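Local coordinates for aminotransferase class-III (Sphaerobacter thermophilus DSM 20745, PDB 6K8H), which is a class-III aminotransferase of the PLP-dependent aminotransferase clan, also named an omega-transaminase, modelled with (5-hydroxy-4,6-dimethylpyridin-3-yl)methyl dihydrogen phosphate, at residues Arg144-Gly152 / Asp192-Asn200; Arg226-Glu234 / Pro382-Val390. All coordinates share one frame; numbering follows the deposited sequence.

Interaction 1. Residues Arg144-Gly152 / Asp192-Asn200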
loop_
_atom_site.group_PDB
_atom_site.type_symbol
_atom_site.label_atom_id
_atom_site.label_comp_id
_atom_site.label_asym_id
_atom_site.label_seq_id
_atom_site.Cartn_x
_atom_site.Cartn_y
_atom_site.Cartn_z
ATOM N N ARG B 144 -24.447 -0.866 0.569
ATOM C CA ARG B 144 -24.734 0.532 0.290
ATOM C C ARG B 144 -23.513 1.223 -0.320
ATOM O O ARG B 144 -22.372 0.832 -0.062
ATOM C CB ARG B 144 -25.165 1.249 1.577
ATOM C CG ARG B 144 -26.354 0.562 2.303
ATOM C CD ARG B 144 -26.668 1.248 3.634
ATOM N NE ARG B 144 -27.648 0.518 4.450
ATOM C CZ ARG B 144 -27.891 0.786 5.732
ATOM N NH1 ARG B 144 -27.226 1.768 6.336
ATOM N NH2 ARG B 144 -28.798 0.086 6.417
ATOM N N PRO B 145 -23.712 2.234 -1.140
ATOM C CA PRO B 145 -22.584 2.780 -1.909
ATOM C C PRO B 145 -21.810 3.911 -1.240
ATOM O O PRO B 145 -20.600 4.038 -1.472
ATOM C CB PRO B 145 -23.261 3.262 -3.197
ATOM C CG PRO B 145 -24.648 3.649 -2.760
ATOM C CD PRO B 145 -25.019 2.688 -1.650
ATOM N N ARG B 146 -22.466 4.739 -0.428
ATOM C CA ARG B 146 -21.833 5.959 0.062
ATOM C C ARG B 146 -21.154 5.753 1.416
ATOM O O ARG B 146 -21.463 4.832 2.172
ATOM C CB ARG B 146 -22.850 7.093 0.183
ATOM C CG ARG B 146 -23.465 7.486 -1.136
ATOM C CD ARG B 146 -24.414 8.644 -0.988
ATOM N NE ARG B 146 -24.759 9.169 -2.302
ATOM C CZ ARG B 146 -25.517 10.240 -2.511
ATOM N NH1 ARG B 146 -26.023 10.904 -1.480
ATOM N NH2 ARG B 146 -25.774 10.638 -3.755
ATOM N N ILE B 147 -20.238 6.669 1.733
ATOM C CA ILE B 147 -19.610 6.711 3.043
ATOM C C ILE B 147 -19.663 8.140 3.561
ATOM O O ILE B 147 -19.823 9.098 2.804
ATOM C CB ILE B 147 -18.145 6.217 3.017
ATOM C CG1 ILE B 147 -17.255 7.289 2.383
ATOM C CG2 ILE B 147 -18.048 4.875 2.282
ATOM C CD1 ILE B 147 -15.774 7.054 2.543
ATOM N N ALA B 148 -19.521 8.268 4.874
ATOM C CA ALA B 148 -19.423 9.555 5.535
ATOM C C ALA B 148 -18.065 9.652 6.210
ATOM O O ALA B 148 -17.563 8.665 6.756
ATOM C CB ALA B 148 -20.545 9.740 6.566
ATOM N N LYS B 149 -17.473 10.835 6.142
ATOM C CA LYS B 149 -16.244 11.150 6.878
ATOM C C LYS B 149 -16.350 12.580 7.379
ATOM O O LYS B 149 -17.309 13.284 7.071
ATOM C CB LYS B 149 -14.996 10.970 6.014
ATOM C CG LYS B 149 -14.989 11.857 4.780
ATOM C CD LYS B 149 -13.596 11.933 4.219
ATOM C CE LYS B 149 -12.708 12.783 5.092
ATOM N NZ LYS B 149 -11.451 13.143 4.378
ATOM N N PHE B 150 -15.354 13.028 8.139
ATOM C CA PHE B 150 -15.414 14.325 8.800
ATOM C C PHE B 150 -14.528 15.353 8.100
ATOM O O PHE B 150 -13.403 15.053 7.694
ATOM C CB PHE B 150 -15.053 14.177 10.286
ATOM C CG PHE B 150 -16.116 13.450 11.066
ATOM C CD1 PHE B 150 -16.161 12.063 11.087
ATOM C CD2 PHE B 150 -17.133 14.157 11.695
ATOM C CE1 PHE B 150 -17.178 11.386 11.765
ATOM C CE2 PHE B 150 -18.145 13.492 12.381
ATOM C CZ PHE B 150 -18.164 12.101 12.418
ATOM N N ASP B 151 -15.065 16.565 7.971
ATOM C CA ASP B 151 -14.401 17.675 7.293
ATOM C C ASP B 151 -13.005 17.934 7.857
ATOM O O ASP B 151 -12.802 17.957 9.077
ATOM C CB ASP B 151 -15.267 18.922 7.439
ATOM C CG ASP B 151 -14.910 19.999 6.451
ATOM O OD1 ASP B 151 -14.400 19.670 5.366
ATOM O OD2 ASP B 151 -15.159 21.184 6.742
ATOM N N GLY B 152 -12.039 18.118 6.963
ATOM C CA GLY B 152 -10.693 18.484 7.364
ATOM C C GLY B 152 -9.840 17.354 7.893
ATOM O O GLY B 152 -8.756 17.616 8.434
ATOM N N ASP B 192 -19.878 13.356 -4.908
ATOM C CA ASP B 192 -21.272 13.091 -4.585
ATOM C C ASP B 192 -21.445 11.851 -3.725
ATOM O O ASP B 192 -22.467 11.741 -3.036
ATOM C CB ASP B 192 -22.103 12.920 -5.865
ATOM C CG ASP B 192 -22.243 14.209 -6.661
ATOM O OD1 ASP B 192 -21.845 15.286 -6.157
ATOM O OD2 ASP B 192 -22.752 14.144 -7.808
ATOM N N SER B 193 -20.502 10.901 -3.769
ATOM C CA SER B 193 -20.647 9.700 -2.945
ATOM C C SER B 193 -20.171 9.865 -1.498
ATOM O O SER B 193 -20.273 8.904 -0.735
ATOM C CB SER B 193 -19.912 8.518 -3.575
ATOM O OG SER B 193 -18.513 8.686 -3.403
ATOM N N VAL B 194 -19.624 11.015 -1.098
ATOM C CA VAL B 194 -19.053 11.181 0.241
ATOM C C VAL B 194 -19.867 12.231 0.991
ATOM O O VAL B 194 -20.047 13.352 0.500
ATOM C CB VAL B 194 -17.558 11.559 0.201
ATOM C CG1 VAL B 194 -17.012 11.711 1.621
ATOM C CG2 VAL B 194 -16.779 10.499 -0.544
ATOM N N VAL B 195 -20.404 11.844 2.146
ATOM C CA VAL B 195 -21.132 12.748 3.036
ATOM C C VAL B 195 -20.141 13.294 4.061
ATOM O O VAL B 195 -19.577 12.525 4.850
ATOM C CB VAL B 195 -22.299 12.022 3.734
ATOM C CG1 VAL B 195 -23.004 12.954 4.747
ATOM C CG2 VAL B 195 -23.300 11.473 2.725
ATOM N N VAL B 196 -19.945 14.613 4.072
ATOM C CA VAL B 196 -18.939 15.258 4.921
ATOM C C VAL B 196 -19.623 15.835 6.157
ATOM O O VAL B 196 -20.469 16.730 6.053
ATOM C CB VAL B 196 -18.170 16.351 4.158
ATOM C CG1 VAL B 196 -17.028 16.867 5.016
ATOM C CG2 VAL B 196 -17.616 15.802 2.833
ATOM N N LEU B 197 -19.239 15.332 7.335
ATOM C CA LEU B 197 -19.803 15.607 8.645
ATOM C C LEU B 197 -18.931 16.585 9.421
ATOM O O LEU B 197 -17.733 16.720 9.156
ATOM C CB LEU B 197 -19.951 14.312 9.455
ATOM C CG LEU B 197 -20.574 13.101 8.750
ATOM C CD1 LEU B 197 -20.349 11.846 9.566
ATOM C CD2 LEU B 197 -22.050 13.334 8.525
ATOM N N PRO B 198 -19.513 17.299 10.390
ATOM C CA PRO B 198 -18.712 18.198 11.242
ATOM C C PRO B 198 -18.173 17.527 12.503
ATOM O O PRO B 198 -18.957 17.088 13.360
ATOM C CB PRO B 198 -19.702 19.318 11.590
ATOM C CG PRO B 198 -21.065 18.652 11.538
ATOM C CD PRO B 198 -20.965 17.501 10.549
ATOM N N PHE B 199 -16.841 17.454 12.643
ATOM C CA PHE B 199 -16.254 16.768 13.793
ATOM C C PHE B 199 -16.649 17.479 15.087
ATOM O O PHE B 199 -16.656 18.711 15.159
ATOM C CB PHE B 199 -14.726 16.698 13.643
ATOM C CG PHE B 199 -14.043 15.738 14.597
ATOM C CD1 PHE B 199 -14.008 14.371 14.333
ATOM C CD2 PHE B 199 -13.434 16.203 15.753
ATOM C CE1 PHE B 199 -13.364 13.483 15.193
ATOM C CE2 PHE B 199 -12.800 15.315 16.620
ATOM C CZ PHE B 199 -12.770 13.953 16.336
ATOM N N ASN B 200 -17.040 16.694 16.099
ATOM C CA ASN B 200 -17.397 17.212 17.431
ATOM C C ASN B 200 -18.608 18.147 17.401
ATOM O O ASN B 200 -18.760 19.023 18.260
ATOM C CB ASN B 200 -16.213 17.921 18.103
ATOM C CG ASN B 200 -15.473 17.022 19.066
ATOM O OD1 ASN B 200 -16.061 16.126 19.669
ATOM N ND2 ASN B 200 -14.170 17.252 19.214
HETATM O O HOH W 1 -14.856 18.237 10.857
#
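Leu-197 N donates to Lys-149 O over 2.8 Å, the shortest bond of a parallel strand pair at one edge of the seven-stranded mixed sheet in this class-III aminotransferase. Strand 194-197 is outermost, and strand 146-150 lies between it and strand 216-221. The ladder shows the alternation expected of parallel strands: the odd-numbered residues of 147-151 on one strand exchange bonds with the odd-numbered residues of 193-197 on the other. It opens weakly, Ile-147 N lying 3.3 Å from Ser-193 O, and ends firmly, with Asp-151 N directed at Leu-197 O at a nearly straight 171°.

Side chains sort by face. Val-194 and Val-196 lie with Ile-147 and Lys-149, where the methylene CG of Lys-149 rests 3.8 Å from Val-194 CG1. The lysine chain then bends at chi3 (-73°), and its NZ is hydrogen-bonded to the backbone oxygens of Cys-153, Ala-161 and Val-163. On the other face Ala-148 CB meets Leu-197 CD1, and Phe-150 is held between two neighbours: Leu-197 CB lies over one side of its ring, 3.9 Å from the centroid, while the edge of Phe-199 comes against the opposite side in a T-shaped stack with planes at 87°. Thr-205 and Leu-208 of helix 202-211 pack against this face.

At the start of the pair, the extended Arg-146 side chain sets one face of its guanidinium over Asp-192 O, which sits 3.3 Å from the plane, beneath its centre, while its NH1 forms a salt bridge with Glu-215. Past the last rung the two chain segments are joined by a single water, donating to Asp-151 O at 2.7 Å and accepting from Phe-199 N.

Interaction 2. Residues Arg226-Glu234 / Pro382-Val390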
loop_
_atom_site.group_PDB
_atom_site.type_symbol
_atom_site.label_atom_id
_atom_site.label_comp_id
_atom_site.label_asym_id
_atom_site.label_seq_id
_atom_site.Cartn_x
_atom_site.Cartn_y
_atom_site.Cartn_z
ATOM N N ARG B 226 -5.022 14.551 13.926
ATOM C CA ARG B 226 -3.904 15.524 13.947
ATOM C C ARG B 226 -4.301 16.752 13.113
ATOM O O ARG B 226 -3.977 17.868 13.519
ATOM C CB ARG B 226 -2.644 14.902 13.352
ATOM C CG ARG B 226 -1.782 15.914 12.616
ATOM C CD ARG B 226 -0.482 15.349 12.101
ATOM N NE ARG B 226 -0.692 14.191 11.260
ATOM C CZ ARG B 226 -1.022 14.248 9.980
ATOM N NH1 ARG B 226 -1.183 15.419 9.389
ATOM N NH2 ARG B 226 -1.165 13.132 9.290
ATOM N N SER B 227 -4.996 16.524 11.998
ATOM C CA SER B 227 -5.366 17.611 11.100
ATOM C C SER B 227 -6.238 18.658 11.780
ATOM O O SER B 227 -6.203 19.836 11.396
ATOM C CB SER B 227 -6.112 17.025 9.896
ATOM O OG SER B 227 -5.226 16.676 8.857
ATOM N N LEU B 228 -6.994 18.261 12.804
ATOM C CA LEU B 228 -7.850 19.189 13.524
ATOM C C LEU B 228 -7.262 19.608 14.871
ATOM O O LEU B 228 -8.005 20.037 15.760
ATOM C CB LEU B 228 -9.248 18.575 13.687
ATOM C CG LEU B 228 -9.993 18.264 12.369
ATOM C CD1 LEU B 228 -11.439 17.716 12.581
ATOM C CD2 LEU B 228 -10.032 19.478 11.467
ATOM N N GLY B 229 -5.944 19.523 15.031
ATOM C CA GLY B 229 -5.305 19.992 16.244
ATOM C C GLY B 229 -5.154 18.982 17.362
ATOM O O GLY B 229 -4.854 19.385 18.495
ATOM N N LEU B 230 -5.360 17.689 17.098
ATOM C CA LEU B 230 -5.197 16.650 18.130
ATOM C C LEU B 230 -6.095 16.931 19.331
ATOM O O LEU B 230 -5.683 16.824 20.487
ATOM C CB LEU B 230 -3.732 16.511 18.579
ATOM C CG LEU B 230 -3.309 15.156 19.160
ATOM C CD1 LEU B 230 -3.368 14.085 18.060
ATOM C CD2 LEU B 230 -1.928 15.198 19.769
ATOM N N TYR B 231 -7.338 17.286 19.056
ATOM C CA TYR B 231 -8.344 17.375 20.099
ATOM C C TYR B 231 -9.341 16.246 19.883
ATOM O O TYR B 231 -9.961 16.178 18.811
ATOM C CB TYR B 231 -9.043 18.733 20.080
ATOM C CG TYR B 231 -10.086 18.876 21.150
ATOM C CD1 TYR B 231 -9.730 19.134 22.466
ATOM C CD2 TYR B 231 -11.431 18.730 20.849
ATOM C CE1 TYR B 231 -10.696 19.258 23.450
ATOM C CE2 TYR B 231 -12.393 18.851 21.814
ATOM C CZ TYR B 231 -12.025 19.114 23.113
ATOM O OH TYR B 231 -13.006 19.231 24.067
ATOM N N PRO B 232 -9.516 15.352 20.854
ATOM C CA PRO B 232 -10.257 14.111 20.606
ATOM C C PRO B 232 -11.753 14.327 20.438
ATOM O O PRO B 232 -12.328 15.335 20.860
ATOM C CB PRO B 232 -9.973 13.267 21.855
ATOM C CG PRO B 232 -8.812 13.928 22.541
ATOM C CD PRO B 232 -8.865 15.368 22.175
ATOM N N ALA B 233 -12.379 13.350 19.777
ATOM C CA ALA B 233 -13.832 13.251 19.780
ATOM C C ALA B 233 -14.333 13.224 21.220
ATOM O O ALA B 233 -13.842 12.446 22.050
ATOM C CB ALA B 233 -14.276 11.988 19.028
ATOM N N GLU B 234 -15.291 14.113 21.526
ATOM C CA GLU B 234 -15.790 14.210 22.889
ATOM C C GLU B 234 -16.719 13.031 23.196
ATOM O O GLU B 234 -17.383 12.506 22.296
ATOM C CB GLU B 234 -16.499 15.552 23.098
ATOM C CG GLU B 234 -15.511 16.726 23.085
ATOM C CD GLU B 234 -16.161 18.111 23.154
ATOM O OE1 GLU B 234 -17.347 18.255 22.772
ATOM O OE2 GLU B 234 -15.465 19.068 23.579
ATOM N N PRO B 382 -10.803 27.652 21.268
ATOM C CA PRO B 382 -11.283 26.315 21.660
ATOM C C PRO B 382 -11.357 25.400 20.443
ATOM O O PRO B 382 -12.162 25.621 19.535
ATOM C CB PRO B 382 -12.671 26.590 22.244
ATOM C CG PRO B 382 -13.109 27.888 21.618
ATOM C CD PRO B 382 -11.874 28.663 21.259
ATOM N N LEU B 383 -10.532 24.353 20.445
ATOM C CA LEU B 383 -10.468 23.437 19.314
ATOM C C LEU B 383 -11.669 22.504 19.248
ATOM O O LEU B 383 -11.823 21.779 18.253
ATOM C CB LEU B 383 -9.169 22.639 19.388
ATOM C CG LEU B 383 -7.953 23.550 19.239
ATOM C CD1 LEU B 383 -6.731 22.950 19.916
ATOM C CD2 LEU B 383 -7.717 23.799 17.749
ATOM N N ALA B 384 -12.522 22.519 20.277
ATOM C CA ALA B 384 -13.781 21.790 20.237
ATOM C C ALA B 384 -14.675 22.266 19.102
ATOM O O ALA B 384 -15.556 21.515 18.661
ATOM C CB ALA B 384 -14.503 21.931 21.583
ATOM N N ASP B 385 -14.481 23.496 18.631
ATOM C CA ASP B 385 -15.081 23.984 17.394
ATOM C C ASP B 385 -14.024 23.829 16.305
ATOM O O ASP B 385 -13.076 24.619 16.240
ATOM C CB ASP B 385 -15.531 25.442 17.543
ATOM C CG ASP B 385 -16.553 25.638 18.671
ATOM O OD1 ASP B 385 -17.337 24.704 18.946
ATOM O OD2 ASP B 385 -16.583 26.732 19.289
ATOM N N TYR B 386 -14.193 22.819 15.439
ATOM C CA TYR B 386 -13.076 22.346 14.624
ATOM C C TYR B 386 -12.567 23.411 13.665
ATOM O O TYR B 386 -11.381 23.413 13.309
ATOM C CB TYR B 386 -13.483 21.071 13.863
ATOM C CG TYR B 386 -14.278 21.264 12.588
ATOM C CD1 TYR B 386 -13.641 21.475 11.364
ATOM C CD2 TYR B 386 -15.666 21.179 12.591
ATOM C CE1 TYR B 386 -14.370 21.632 10.189
ATOM C CE2 TYR B 386 -16.404 21.332 11.417
ATOM C CZ TYR B 386 -15.749 21.555 10.223
ATOM O OH TYR B 386 -16.480 21.699 9.053
ATOM N N ARG B 387 -13.426 24.339 13.259
ATOM C CA ARG B 387 -12.983 25.356 12.319
ATOM C C ARG B 387 -11.967 26.298 12.937
ATOM O O ARG B 387 -11.281 27.012 12.200
ATOM C CB ARG B 387 -14.179 26.117 11.757
ATOM C CG ARG B 387 -15.029 25.252 10.819
ATOM C CD ARG B 387 -15.692 26.093 9.761
ATOM N NE ARG B 387 -16.667 25.356 8.968
ATOM C CZ ARG B 387 -16.388 24.742 7.817
ATOM N NH1 ARG B 387 -15.152 24.768 7.336
ATOM N NH2 ARG B 387 -17.342 24.108 7.147
ATOM N N ASN B 388 -11.850 26.302 14.270
ATOM C CA ASN B 388 -10.826 27.077 14.938
ATOM C C ASN B 388 -9.430 26.512 14.730
ATOM O O ASN B 388 -8.454 27.221 15.012
ATOM C CB ASN B 388 -11.131 27.158 16.433
ATOM C CG ASN B 388 -12.313 28.046 16.720
ATOM O OD1 ASN B 388 -12.630 28.931 15.924
ATOM N ND2 ASN B 388 -12.982 27.815 17.853
ATOM N N SER B 389 -9.299 25.264 14.250
ATOM C CA SER B 389 -7.955 24.728 14.065
ATOM C C SER B 389 -7.248 25.340 12.857
ATOM O O SER B 389 -6.031 25.190 12.736
ATOM C CB SER B 389 -7.973 23.196 13.950
ATOM O OG SER B 389 -8.766 22.736 12.873
ATOM N N VAL B 390 -7.977 26.005 11.959
ATOM C CA VAL B 390 -7.362 26.625 10.792
ATOM C C VAL B 390 -6.575 27.859 11.210
ATOM O O VAL B 390 -7.066 28.711 11.962
ATOM C CB VAL B 390 -8.424 26.987 9.742
ATOM C CG1 VAL B 390 -7.755 27.550 8.508
ATOM C CG2 VAL B 390 -9.266 25.761 9.380
HETATM O O HOH W 2 -8.063 22.360 10.065
#
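Apolar contact between two irregular loops defines this interface: residues 226-234, leading from strand 216-221 to helix 235-248, meet residues 382-390, which lie between strand 373-377 and helix 393-408. No direct hydrogen bond crosses it. Tyr-231, with CG anti to the backbone N (chi1 -180°), extends its ring along the type I beta turn Pro-382 to Asp-385. Ala-384 N sits above one face toward the rim, and Ala-384 CB is 3.7 Å from Tyr-231 CE2; nearer the backbone, Tyr-231 CB packs on Leu-383 CB. The phenol is fixed at its far end by a 2.5 Å hydrogen bond from Tyr-231 OH to Glu-234 OE2, which receives it on the anti lone pair. That same carboxylate oxygen also touches Ala-384 CB.

At the other end, the two methyls of Leu-228 reach Tyr-386 and Ser-389, CD2 lying 3.8 Å from Ser-389 OG. This hydroxyl donates to Tyr-386 O and accepts from a water that is also linked, weakly, to Ser-227 O. The turn itself is secured internally: Asp-385 N and Asn-388 ND2 approach Pro-382 O from opposite faces of its plane, the hydrogen bond from Asn-388 ND2 to Pro-382 O measuring 2.9 Å. Through these contacts a beta turn and a short 3-10 segment (386-389) pack against the loop that carries Arg-226 of the ligand pocket in this class-III aminotransferase.

In the fold
Interactions 1 and 2 illustrate how a sheet edge and the loops beyond it can be tied together, although their centres are about 17 Å apart. Two probable hydrogen bonds join them directly: Asp-151 OD2 to Tyr-386 OH at 2.7 Å, and Asn-200 OD1 to Glu-234 N, the N-cap residue of helix 235-248, at 2.8 Å. Packing adds to these, with Phe-199 CZ 3.5 Å from Ala-233 N. Interaction 1 lies farther from the ligand, the Lys-149 side chain being about 10 Å from the bound (5-hydroxy-4,6-dimethylpyridin-3-yl)methyl dihydrogen phosphate, whereas segment 226-234 of interaction 2 reaches it through Arg-226, which touches the ligand.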